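PDB 3TG9: penicillin-binding protein from Bacillus halodurans, which probably forms a covalent acyl-enzyme with beta-lactam antibiotics, as its relatives among penicillin-binding proteins and serine beta-lactamases do. Local coordinates for residues B[21-26]-B[236-241]; B[101-106]-B[157-162]; B[125-130]-B[134-139]; B[300-303]-B[308-311]. One frame throughout, in Å; residues are numbered along the deposited sequence.

How the interactions relate
Interactions 1 and 4 form one cluster, their centres about 7 Å apart: strand 18-24 pairs with strand 308-314, Leu21 N lying 2.7 Å from Val311 O, and helix 234-245 packs on the same sheet. Interactions 2 and 3 form a second cluster, centres about 11 Å apart, across the chain's centre from the first. There Pro104 CG lies 3.2 Å from Phe137 O, and Leu130 CD1 packs 3.5 Å from Gly161 CA. The centres of interactions 1 and 4 lie about 27 to 34 Å from those of interactions 2 and 3. An SxxK pattern at Ser55 and Lys58, the probable active-site motif, has the side chain of Tyr106 from interaction 2 near it but not touching.

Interaction 1 of 4, residues B[21-26]-B[236-241]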
loop_
_atom_site.group_PDB
_atom_site.type_symbol
_atom_site.label_atom_id
_atom_site.label_comp_id
_atom_site.label_asym_id
_atom_site.label_seq_id
_atom_site.Cartn_x
_atom_site.Cartn_y
_atom_site.Cartn_z
ATOM N N LEU B 21 2.515 24.124 13.464
ATOM C CA LEU B 21 3.465 24.666 14.430
ATOM C C LEU B 21 3.749 26.144 14.143
ATOM O O LEU B 21 3.794 26.569 12.983
ATOM C CB LEU B 21 4.767 23.856 14.419
ATOM C CG LEU B 21 5.983 24.355 15.203
ATOM C CD1 LEU B 21 6.925 23.216 15.492
ATOM C CD2 LEU B 21 6.722 25.444 14.449
ATOM N N MET B 22 3.935 26.925 15.205
ATOM C CA MET B 22 4.348 28.328 15.068
ATOM C C MET B 22 5.365 28.704 16.132
ATOM O O MET B 22 5.156 28.450 17.313
ATOM C CB MET B 22 3.159 29.273 15.184
ATOM C CG MET B 22 3.546 30.600 15.797
ATOM S SD MET B 22 2.130 31.582 16.305
ATOM C CE MET B 22 1.780 32.472 14.798
ATOM N N LYS B 23 6.466 29.307 15.713
ATOM C CA LYS B 23 7.481 29.733 16.659
ATOM C C LYS B 23 7.892 31.181 16.408
ATOM O O LYS B 23 8.197 31.557 15.271
ATOM C CB LYS B 23 8.695 28.812 16.599
ATOM C CG LYS B 23 9.970 29.453 17.090
ATOM C CD LYS B 23 10.924 28.429 17.665
ATOM C CE LYS B 23 12.237 29.070 18.039
ATOM N NZ LYS B 23 12.717 28.604 19.361
ATOM N N LYS B 24 7.884 31.984 17.471
ATOM C CA LYS B 24 8.250 33.398 17.381
ATOM C C LYS B 24 9.621 33.666 17.984
ATOM O O LYS B 24 9.773 33.743 19.198
ATOM C CB LYS B 24 7.193 34.279 18.056
ATOM C CG LYS B 24 5.778 34.002 17.571
ATOM C CD LYS B 24 4.881 35.234 17.657
ATOM C CE LYS B 24 4.212 35.368 19.019
ATOM N NZ LYS B 24 3.174 36.444 19.014
ATOM N N GLY B 25 10.620 33.800 17.121
ATOM C CA GLY B 25 11.966 34.116 17.554
ATOM C C GLY B 25 12.561 33.101 18.502
ATOM O O GLY B 25 13.017 32.038 18.075
ATOM N N GLU B 26 12.553 33.437 19.789
ATOM C CA GLU B 26 13.202 32.640 20.837
ATOM C C GLU B 26 12.225 31.768 21.608
ATOM O O GLU B 26 12.610 30.749 22.180
ATOM C CB GLU B 26 13.945 33.559 21.818
ATOM C CG GLU B 26 15.454 33.332 21.924
ATOM C CD GLU B 26 16.124 33.008 20.596
ATOM O OE1 GLU B 26 15.527 33.265 19.529
ATOM O OE2 GLU B 26 17.264 32.495 20.623
ATOM N N ASP B 236 10.646 18.844 13.676
ATOM C CA ASP B 236 11.822 18.607 12.843
ATOM C C ASP B 236 11.876 19.603 11.656
ATOM O O ASP B 236 12.954 19.956 11.188
ATOM C CB ASP B 236 11.863 17.161 12.330
ATOM C CG ASP B 236 12.646 16.225 13.250
ATOM O OD1 ASP B 236 12.954 16.618 14.397
ATOM O OD2 ASP B 236 12.967 15.096 12.818
ATOM N N MET B 237 10.725 20.045 11.157
ATOM C CA MET B 237 10.752 21.049 10.089
ATOM C C MET B 237 11.166 22.388 10.685
ATOM O O MET B 237 11.941 23.136 10.089
ATOM C CB MET B 237 9.414 21.186 9.361
ATOM C CG MET B 237 9.508 22.083 8.112
ATOM S SD MET B 237 10.619 21.367 6.872
ATOM C CE MET B 237 11.055 22.804 5.874
ATOM N N MET B 238 10.663 22.676 11.877
ATOM C CA MET B 238 11.110 23.854 12.606
ATOM C C MET B 238 12.626 23.807 12.788
ATOM O O MET B 238 13.321 24.774 12.523
ATOM C CB MET B 238 10.427 23.922 13.967
ATOM C CG MET B 238 10.832 25.135 14.798
ATOM S SD MET B 238 10.537 24.875 16.546
ATOM C CE MET B 238 12.041 24.016 17.004
ATOM N N LYS B 239 13.143 22.676 13.243
ATOM C CA LYS B 239 14.584 22.540 13.433
ATOM C C LYS B 239 15.346 22.718 12.130
ATOM O O LYS B 239 16.506 23.123 12.141
ATOM C CB LYS B 239 14.939 21.175 14.031
ATOM C CG LYS B 239 14.472 20.959 15.464
ATOM C CD LYS B 239 14.986 19.623 16.000
ATOM C CE LYS B 239 14.243 19.198 17.260
ATOM N NZ LYS B 239 13.987 20.354 18.177
ATOM N N LEU B 240 14.717 22.377 11.008
ATOM C CA LEU B 240 15.409 22.488 9.730
ATOM C C LEU B 240 15.622 23.953 9.331
ATOM O O LEU B 240 16.693 24.328 8.848
ATOM C CB LEU B 240 14.687 21.718 8.615
ATOM C CG LEU B 240 15.421 21.980 7.294
ATOM C CD1 LEU B 240 15.737 20.746 6.506
ATOM C CD2 LEU B 240 14.698 23.038 6.450
ATOM N N TRP B 241 14.597 24.776 9.527
ATOM C CA TRP B 241 14.707 26.207 9.264
ATOM C C TRP B 241 15.760 26.836 10.186
ATOM O O TRP B 241 16.623 27.596 9.744
ATOM C CB TRP B 241 13.359 26.889 9.496
ATOM C CG TRP B 241 12.350 26.713 8.396
ATOM C CD1 TRP B 241 11.145 26.069 8.482
ATOM C CD2 TRP B 241 12.445 27.205 7.050
ATOM N NE1 TRP B 241 10.489 26.124 7.269
ATOM C CE2 TRP B 241 11.264 26.817 6.375
ATOM C CE3 TRP B 241 13.415 27.929 6.351
ATOM C CZ2 TRP B 241 11.025 27.140 5.038
ATOM C CZ3 TRP B 241 13.177 28.250 5.027
ATOM C CH2 TRP B 241 11.989 27.854 4.381
#
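Helix packing on the central antiparallel sheet of the beta-lactamase fold brings Met238 of helix 234-245 against Leu21 and Lys23 of strand 18-24. Both branches of Leu21 take part: CD1 is 3.9 Å from Met238 CB, and CD2 lies 4.0 Å from the same atom, so the fork of the leucine straddles the root of the methionine. The two side chains cross at about a right angle. Further out, the sulfur SD of Met238 is 3.7 Å from Lys23 CD, a contact with the aliphatic part of the lysine, again made crosswise. With CG of Met238 anti to the backbone N (chi1 -180°), the chain is sent outward toward the strand, and the bend at chi3 (85°) then turns its methyl end.

The lysine amine plays no part in this packing; NZ is hydrogen-bonded to Asp27 O. Met237 packs on Val311 and Phe298, and Trp241 on Ile309 and Phe302, carrying the interface onto neighbouring strands. Met238 itself also touches Ile309 and Pro29. Leu21 and Lys23, two residues apart and so on the same face of the strand, both meet Met238 in a helix-on-sheet layer of the kind found in the alpha/beta domain of serine beta-lactamases and penicillin-binding proteins.

Interaction 2 of 4, residues B[101-106]-B[157-162]; sequences SGVPDY and FILLGL
Val103 and Leu159 meet tip to tip, with CG1 of the valine 4.0 Å from CD1 of the leucine. A second apolar touch lies along the same loop: Tyr106 CE2 is 4.1 Å from Ile158 CG1, the ring and the isoleucine crossing at about a right angle and the ring approached obliquely. The two contacts use successive helix residues, and they bury a modest 115 Å² in all.

Behind this first shell, the loop is fixed by polar bonds of its own. Ser101 OG accepts from Val103 N at 3.2 Å with a nearly straight N-H...O angle of 167°, an ST turn that holds the residue whose methyl meets Leu159. Asp105, between the two contact residues, turns both carboxylate oxygens to backbone NH groups: OD1 accepts from Ala155 N and Phe107 N, and OD2 from Asn154 N, tying the loop to the start of helix 155-168. A chi1 of 70° sends the Tyr106 ring toward Ile158 and its hydroxyl to Asp227 OD2, with which it is hydrogen-bonded; the ring also meets Phe133 edge to face.

Helix 155-168 thus packs against the loop through Ile158 and Leu159, and against other helices through Phe157 and Leu160. Both of these reach helix 58-70, whose first residue, Lys58 of the probable SxxK motif, is touched by Phe157; Leu160 also touches helix 93-98.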
loop_
_atom_site.group_PDB
_atom_site.type_symbol
_atom_site.label_atom_id
_atom_site.label_comp_id
_atom_site.label_asym_id
_atom_site.label_seq_id
_atom_site.Cartn_x
_atom_site.Cartn_y
_atom_site.Cartn_z
ATOM N N SER B 101 15.963 25.089 -16.451
ATOM C CA SER B 101 16.780 24.164 -17.236
ATOM C C SER B 101 16.202 23.806 -18.599
ATOM O O SER B 101 16.941 23.440 -19.513
ATOM C CB SER B 101 16.998 22.869 -16.457
ATOM O OG SER B 101 15.832 22.063 -16.501
ATOM N N GLY B 102 14.881 23.880 -18.721
ATOM C CA GLY B 102 14.208 23.497 -19.948
ATOM C C GLY B 102 14.041 22.003 -20.182
ATOM O O GLY B 102 13.441 21.605 -21.177
ATOM N N VAL B 103 14.569 21.169 -19.287
ATOM C CA VAL B 103 14.432 19.716 -19.435
ATOM C C VAL B 103 12.966 19.289 -19.505
ATOM O O VAL B 103 12.089 19.988 -18.995
ATOM C CB VAL B 103 15.126 18.940 -18.286
ATOM C CG1 VAL B 103 16.611 19.225 -18.278
ATOM C CG2 VAL B 103 14.500 19.283 -16.939
ATOM N N PRO B 104 12.692 18.141 -20.148
ATOM C CA PRO B 104 11.327 17.607 -20.121
ATOM C C PRO B 104 11.026 17.079 -18.723
ATOM O O PRO B 104 11.942 16.649 -18.021
ATOM C CB PRO B 104 11.385 16.450 -21.113
ATOM C CG PRO B 104 12.811 16.006 -21.092
ATOM C CD PRO B 104 13.636 17.233 -20.821
ATOM N N ASP B 105 9.759 17.121 -18.329
ATOM C CA ASP B 105 9.330 16.693 -17.003
ATOM C C ASP B 105 8.554 15.392 -17.165
ATOM O O ASP B 105 8.028 15.117 -18.242
ATOM C CB ASP B 105 8.418 17.771 -16.420
ATOM C CG ASP B 105 8.334 17.725 -14.902
ATOM O OD1 ASP B 105 8.678 16.681 -14.300
ATOM O OD2 ASP B 105 7.919 18.755 -14.324
ATOM N N TYR B 106 8.478 14.580 -16.115
ATOM C CA TYR B 106 7.593 13.419 -16.163
ATOM C C TYR B 106 6.213 13.794 -15.624
ATOM O O TYR B 106 5.250 13.044 -15.769
ATOM C CB TYR B 106 8.187 12.228 -15.407
ATOM C CG TYR B 106 8.234 12.381 -13.898
ATOM C CD1 TYR B 106 7.263 11.800 -13.090
ATOM C CD2 TYR B 106 9.257 13.089 -13.284
ATOM C CE1 TYR B 106 7.301 11.925 -11.708
ATOM C CE2 TYR B 106 9.305 13.220 -11.901
ATOM C CZ TYR B 106 8.324 12.639 -11.121
ATOM O OH TYR B 106 8.371 12.773 -9.752
ATOM N N PHE B 157 14.544 18.135 -10.474
ATOM C CA PHE B 157 15.053 17.854 -9.135
ATOM C C PHE B 157 15.419 16.391 -8.941
ATOM O O PHE B 157 16.203 16.060 -8.051
ATOM C CB PHE B 157 14.121 18.389 -8.040
ATOM C CG PHE B 157 14.469 19.786 -7.611
ATOM C CD1 PHE B 157 14.311 20.852 -8.488
ATOM C CD2 PHE B 157 14.996 20.030 -6.354
ATOM C CE1 PHE B 157 14.650 22.146 -8.108
ATOM C CE2 PHE B 157 15.346 21.320 -5.966
ATOM C CZ PHE B 157 15.168 22.381 -6.847
ATOM N N ILE B 158 14.867 15.521 -9.785
ATOM C CA ILE B 158 15.374 14.152 -9.878
ATOM C C ILE B 158 16.820 14.194 -10.367
ATOM O O ILE B 158 17.702 13.568 -9.779
ATOM C CB ILE B 158 14.558 13.280 -10.859
ATOM C CG1 ILE B 158 13.143 13.052 -10.332
ATOM C CG2 ILE B 158 15.272 11.954 -11.083
ATOM C CD1 ILE B 158 13.109 12.235 -9.056
ATOM N N LEU B 159 17.054 14.940 -11.450
ATOM C CA LEU B 159 18.398 15.077 -12.013
ATOM C C LEU B 159 19.400 15.587 -10.976
ATOM O O LEU B 159 20.528 15.097 -10.898
ATOM C CB LEU B 159 18.385 15.976 -13.254
ATOM C CG LEU B 159 17.595 15.426 -14.452
ATOM C CD1 LEU B 159 17.432 16.464 -15.557
ATOM C CD2 LEU B 159 18.239 14.155 -14.985
ATOM N N LEU B 160 18.992 16.573 -10.182
ATOM C CA LEU B 160 19.842 17.052 -9.097
ATOM C C LEU B 160 20.143 15.925 -8.092
ATOM O O LEU B 160 21.261 15.798 -7.601
ATOM C CB LEU B 160 19.205 18.259 -8.402
ATOM C CG LEU B 160 19.253 19.626 -9.109
ATOM C CD1 LEU B 160 18.438 20.659 -8.345
ATOM C CD2 LEU B 160 20.685 20.124 -9.299
ATOM N N GLY B 161 19.143 15.104 -7.792
ATOM C CA GLY B 161 19.343 13.980 -6.892
ATOM C C GLY B 161 20.384 13.013 -7.421
ATOM O O GLY B 161 21.229 12.508 -6.678
ATOM N N LEU B 162 20.318 12.753 -8.723
ATOM C CA LEU B 162 21.291 11.897 -9.385
ATOM C C LEU B 162 22.695 12.501 -9.337
ATOM O O LEU B 162 23.689 11.781 -9.279
ATOM C CB LEU B 162 20.853 11.615 -10.823
ATOM C CG LEU B 162 19.647 10.674 -10.855
ATOM C CD1 LEU B 162 19.081 10.504 -12.256
ATOM C CD2 LEU B 162 20.033 9.328 -10.260
#

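Interaction 3 of 4, residues B[125-130]-B[134-139]; sequences YHLRRL and LPLFQH
Leu127 and Leu136 face each other through single methyl groups, CD2 of the first standing 4.4 Å from CD1 of the second, a loose van der Waals touch. The two leucines approach differently. Leu136 sets out from its backbone directly toward segment 125-130, whereas Leu127 leaves to one side, and it is the far end of its side chain that closes the distance. In Leu127, CG stands beside the backbone N (chi1 -67°), and CD2 is the branch turned to its partner.

At the other end of the contact the backbones make their nearest approach and the side chains part. Leu130 and Leu134 have the nearest CA atoms, 7.5 Å apart, and Leu130 O lies 4.0 Å from Leu134 N, too far to count as a hydrogen bond. The side chain of Leu130 turns away from segment 134-139.

Both segments lie in the long loop between helix 93-98 and helix 155-168. Leu130 and Leu134 touch Leu162 of the latter helix, and Phe137 packs on its Ala155 and Leu159. Leu134 O accepts from Phe137 N at 3.1 Å and from Gln138 N at 2.8 Å, winding residues 134-138 into a compact turn. Asp132 OD2, in the connecting chain, accepts from the backbone N of both Arg128 and Arg129. Tyr125 extends to the second subunit, its hydroxyl hydrogen-bonded there to Trp119 O and Met124 N.

With just 92 Å² buried and no polar pair between the segments, the direct contact is weak and apolar; local turns and the shared helix probably do more to set the shape of this loop.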
loop_
_atom_site.group_PDB
_atom_site.type_symbol
_atom_site.label_atom_id
_atom_site.label_comp_id
_atom_site.label_asym_id
_atom_site.label_seq_id
_atom_site.Cartn_x
_atom_site.Cartn_y
_atom_site.Cartn_z
ATOM N N TYR B 125 5.604 1.044 -7.011
ATOM C CA TYR B 125 6.447 0.285 -6.095
ATOM C C TYR B 125 7.722 -0.239 -6.756
ATOM O O TYR B 125 8.488 -0.976 -6.146
ATOM C CB TYR B 125 5.675 -0.872 -5.451
ATOM C CG TYR B 125 4.936 -1.762 -6.437
ATOM C CD1 TYR B 125 5.596 -2.752 -7.146
ATOM C CD2 TYR B 125 3.571 -1.606 -6.647
ATOM C CE1 TYR B 125 4.909 -3.567 -8.036
ATOM C CE2 TYR B 125 2.881 -2.408 -7.528
ATOM C CZ TYR B 125 3.550 -3.385 -8.221
ATOM O OH TYR B 125 2.848 -4.179 -9.093
ATOM N N HIS B 126 7.956 0.125 -8.003
ATOM C CA HIS B 126 9.280 -0.106 -8.552
ATOM C C HIS B 126 10.075 1.188 -8.758
ATOM O O HIS B 126 11.162 1.176 -9.339
ATOM C CB HIS B 126 9.217 -0.998 -9.789
ATOM C CG HIS B 126 8.933 -2.430 -9.456
ATOM N ND1 HIS B 126 7.892 -3.138 -10.012
ATOM C CD2 HIS B 126 9.531 -3.271 -8.574
ATOM C CE1 HIS B 126 7.878 -4.362 -9.514
ATOM N NE2 HIS B 126 8.861 -4.469 -8.638
ATOM N N LEU B 127 9.537 2.294 -8.245
ATOM C CA LEU B 127 10.266 3.563 -8.205
ATOM C C LEU B 127 11.005 3.688 -6.889
ATOM O O LEU B 127 10.596 4.446 -6.013
ATOM C CB LEU B 127 9.299 4.734 -8.349
ATOM C CG LEU B 127 8.664 4.779 -9.731
ATOM C CD1 LEU B 127 7.410 5.639 -9.741
ATOM C CD2 LEU B 127 9.697 5.285 -10.719
ATOM N N ARG B 128 12.098 2.949 -6.752
ATOM C CA ARG B 128 12.796 2.873 -5.477
ATOM C C ARG B 128 14.126 3.625 -5.470
ATOM O O ARG B 128 14.616 4.024 -4.414
ATOM C CB ARG B 128 12.969 1.408 -5.097
ATOM C CG ARG B 128 11.710 0.617 -5.367
ATOM C CD ARG B 128 11.542 -0.518 -4.391
ATOM N NE ARG B 128 11.194 -0.052 -3.057
ATOM C CZ ARG B 128 10.162 -0.494 -2.333
ATOM N NH1 ARG B 128 9.960 0.002 -1.122
ATOM N NH2 ARG B 128 9.332 -1.421 -2.800
ATOM N N ARG B 129 14.693 3.824 -6.654
ATOM C CA ARG B 129 15.912 4.601 -6.795
ATOM C C ARG B 129 15.616 5.744 -7.738
ATOM O O ARG B 129 14.711 5.654 -8.568
ATOM C CB ARG B 129 17.043 3.752 -7.368
ATOM C CG ARG B 129 17.349 2.484 -6.591
ATOM C CD ARG B 129 17.873 2.791 -5.202
ATOM N NE ARG B 129 18.735 3.972 -5.177
ATOM C CZ ARG B 129 20.024 3.969 -5.501
ATOM N NH1 ARG B 129 20.618 2.844 -5.891
ATOM N NH2 ARG B 129 20.724 5.096 -5.440
ATOM N N LEU B 130 16.374 6.823 -7.612
ATOM C CA LEU B 130 16.150 7.993 -8.440
ATOM C C LEU B 130 16.298 7.662 -9.922
ATOM O O LEU B 130 15.590 8.212 -10.763
ATOM C CB LEU B 130 17.098 9.119 -8.036
ATOM C CG LEU B 130 16.952 9.640 -6.602
ATOM C CD1 LEU B 130 17.744 10.907 -6.428
ATOM C CD2 LEU B 130 15.500 9.877 -6.259
ATOM N N LEU B 134 14.329 8.062 -14.591
ATOM C CA LEU B 134 14.958 8.509 -15.841
ATOM C C LEU B 134 14.179 8.157 -17.113
ATOM O O LEU B 134 13.942 9.031 -17.957
ATOM C CB LEU B 134 16.391 7.981 -15.948
ATOM C CG LEU B 134 17.445 8.818 -15.235
ATOM C CD1 LEU B 134 18.731 8.017 -15.088
ATOM C CD2 LEU B 134 17.678 10.159 -15.962
ATOM N N PRO B 135 13.780 6.880 -17.259
ATOM C CA PRO B 135 13.064 6.480 -18.474
ATOM C C PRO B 135 11.794 7.293 -18.686
ATOM O O PRO B 135 11.348 7.425 -19.825
ATOM C CB PRO B 135 12.696 5.020 -18.201
ATOM C CG PRO B 135 13.692 4.554 -17.211
ATOM C CD PRO B 135 13.970 5.745 -16.337
ATOM N N LEU B 136 11.229 7.833 -17.609
ATOM C CA LEU B 136 9.954 8.556 -17.673
ATOM C C LEU B 136 10.041 9.914 -18.368
ATOM O O LEU B 136 9.013 10.545 -18.630
ATOM C CB LEU B 136 9.371 8.752 -16.266
ATOM C CG LEU B 136 9.105 7.499 -15.427
ATOM C CD1 LEU B 136 8.497 7.873 -14.083
ATOM C CD2 LEU B 136 8.200 6.526 -16.182
ATOM N N PHE B 137 11.254 10.373 -18.664
ATOM C CA PHE B 137 11.404 11.700 -19.263
ATOM C C PHE B 137 12.683 11.904 -20.078
ATOM O O PHE B 137 12.742 12.807 -20.919
ATOM C CB PHE B 137 11.302 12.776 -18.178
ATOM C CG PHE B 137 12.455 12.780 -17.207
ATOM C CD1 PHE B 137 13.544 13.624 -17.400
ATOM C CD2 PHE B 137 12.441 11.962 -16.083
ATOM C CE1 PHE B 137 14.607 13.638 -16.496
ATOM C CE2 PHE B 137 13.499 11.973 -15.173
ATOM C CZ PHE B 137 14.581 12.809 -15.380
ATOM N N GLN B 138 13.693 11.072 -19.831
ATOM C CA GLN B 138 15.033 11.309 -20.369
ATOM C C GLN B 138 15.082 11.344 -21.892
ATOM O O GLN B 138 15.976 11.954 -22.462
ATOM C CB GLN B 138 16.030 10.274 -19.837
ATOM C CG GLN B 138 16.008 8.950 -20.581
ATOM C CD GLN B 138 16.904 7.909 -19.941
ATOM O OE1 GLN B 138 16.460 6.805 -19.628
ATOM N NE2 GLN B 138 18.169 8.257 -19.740
ATOM N N HIS B 139 14.123 10.694 -22.545
ATOM C CA HIS B 139 14.109 10.615 -24.009
ATOM C C HIS B 139 13.210 11.663 -24.648
ATOM O O HIS B 139 13.105 11.738 -25.878
ATOM C CB HIS B 139 13.661 9.229 -24.472
ATOM C CG HIS B 139 14.581 8.124 -24.056
ATOM N ND1 HIS B 139 15.923 8.116 -24.374
ATOM C CD2 HIS B 139 14.349 6.985 -23.363
ATOM C CE1 HIS B 139 16.480 7.022 -23.883
ATOM N NE2 HIS B 139 15.548 6.319 -23.264
#

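Interaction 4 of 4, residues B[300-303]-B[308-311]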
loop_
_atom_site.group_PDB
_atom_site.type_symbol
_atom_site.label_atom_id
_atom_site.label_comp_id
_atom_site.label_asym_id
_atom_site.label_seq_id
_atom_site.Cartn_x
_atom_site.Cartn_y
_atom_site.Cartn_z
ATOM N N SER B 300 5.308 25.546 4.748
ATOM C CA SER B 300 6.213 25.933 5.817
ATOM C C SER B 300 7.007 27.165 5.405
ATOM O O SER B 300 7.317 27.344 4.226
ATOM C CB SER B 300 7.144 24.777 6.167
ATOM O OG SER B 300 7.714 24.961 7.444
ATOM N N ALA B 301 7.339 28.009 6.381
ATOM C CA ALA B 301 7.953 29.290 6.083
ATOM C C ALA B 301 8.801 29.827 7.222
ATOM O O ALA B 301 8.573 29.512 8.391
ATOM C CB ALA B 301 6.883 30.304 5.710
ATOM N N PHE B 302 9.787 30.637 6.860
ATOM C CA PHE B 302 10.583 31.380 7.821
ATOM C C PHE B 302 10.399 32.869 7.533
ATOM O O PHE B 302 10.634 33.331 6.416
ATOM C CB PHE B 302 12.053 31.000 7.702
ATOM C CG PHE B 302 12.949 31.749 8.647
ATOM C CD1 PHE B 302 13.578 32.914 8.247
ATOM C CD2 PHE B 302 13.167 31.283 9.935
ATOM C CE1 PHE B 302 14.407 33.608 9.121
ATOM C CE2 PHE B 302 13.997 31.972 10.813
ATOM C CZ PHE B 302 14.613 33.133 10.408
ATOM N N TYR B 303 9.967 33.613 8.542
ATOM C CA TYR B 303 9.708 35.031 8.390
ATOM C C TYR B 303 10.853 35.843 8.989
ATOM O O TYR B 303 10.926 36.005 10.200
ATOM C CB TYR B 303 8.377 35.384 9.053
ATOM C CG TYR B 303 7.229 34.527 8.568
ATOM C CD1 TYR B 303 6.403 34.947 7.540
ATOM C CD2 TYR B 303 6.976 33.288 9.135
ATOM C CE1 TYR B 303 5.350 34.163 7.095
ATOM C CE2 TYR B 303 5.928 32.494 8.690
ATOM C CZ TYR B 303 5.119 32.939 7.674
ATOM O OH TYR B 303 4.080 32.144 7.231
ATOM N N GLY B 308 10.165 34.393 12.613
ATOM C CA GLY B 308 9.092 33.448 12.846
ATOM C C GLY B 308 9.261 32.196 12.010
ATOM O O GLY B 308 9.906 32.228 10.967
ATOM N N ILE B 309 8.702 31.089 12.490
ATOM C CA ILE B 309 8.670 29.827 11.746
ATOM C C ILE B 309 7.264 29.270 11.839
ATOM O O ILE B 309 6.689 29.205 12.928
ATOM C CB ILE B 309 9.647 28.783 12.320
ATOM C CG1 ILE B 309 11.098 29.247 12.174
ATOM C CG2 ILE B 309 9.473 27.442 11.626
ATOM C CD1 ILE B 309 12.093 28.340 12.887
ATOM N N VAL B 310 6.702 28.904 10.694
ATOM C CA VAL B 310 5.416 28.216 10.648
ATOM C C VAL B 310 5.584 26.886 9.901
ATOM O O VAL B 310 6.343 26.785 8.941
ATOM C CB VAL B 310 4.304 29.075 9.994
ATOM C CG1 VAL B 310 2.984 28.309 9.943
ATOM C CG2 VAL B 310 4.129 30.374 10.760
ATOM N N VAL B 311 4.915 25.854 10.386
ATOM C CA VAL B 311 4.951 24.554 9.737
ATOM C C VAL B 311 3.538 24.025 9.751
ATOM O O VAL B 311 2.932 23.920 10.810
ATOM C CB VAL B 311 5.861 23.557 10.477
ATOM C CG1 VAL B 311 5.903 22.238 9.738
ATOM C CG2 VAL B 311 7.268 24.123 10.640
#
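The carbonyl oxygen of Val310 is gripped by two donors of the opposite strand: Ser300 OG at 2.7 Å and Ala301 N at 3.0 Å. The serine hydroxyl comes in the carbonyl plane, on a lone pair, while the amide is tilted 22° out of that plane. Ser300 reaches this position because OG stands anti to the backbone N (chi1 -161°), beside its own carbonyl carbon. Trp241 NE1 of helix 234-245 is also hydrogen-bonded to Ser300 OG, and Val311 CG2 lies 3.3 Å from Ser300 OG.

Ala301 and Val310 form a hydrogen-bonded antiparallel pair, as do Tyr303 and Gly308, and the segment axes run at 174° to one another. Tyr303 N to Gly308 O is the shorter bond of the second pair, at 2.8 Å. Between the two lies the non-hydrogen-bonded pair Phe302 and Ile309, where Phe302 CD2 meets Ile309 CG1 at 3.7 Å, the aliphatic carbon lying at the edge of the ring. On the other face of the sheet, the Tyr303 ring passes Gly308 edge-on, Gly308 C lying in its plane, and Tyr303 CE2 comes 3.5 Å from Val310 CG2. Its hydroxyl bonds to Glu328.

Helix 234-245 packs on the face bearing Ser300, Phe302 and Ile309, and helix 320-330 on the face of Ala301, Tyr303 and Val310. Between these layers, backbone bonds continue outward from Ser300 to Val289, Phe302 to Tyr287, Ile309 to Lys23 and Val311 to Leu21, and the doubly bonded Val310 O draws Ser300 and, through it, Trp241 into the same polar network.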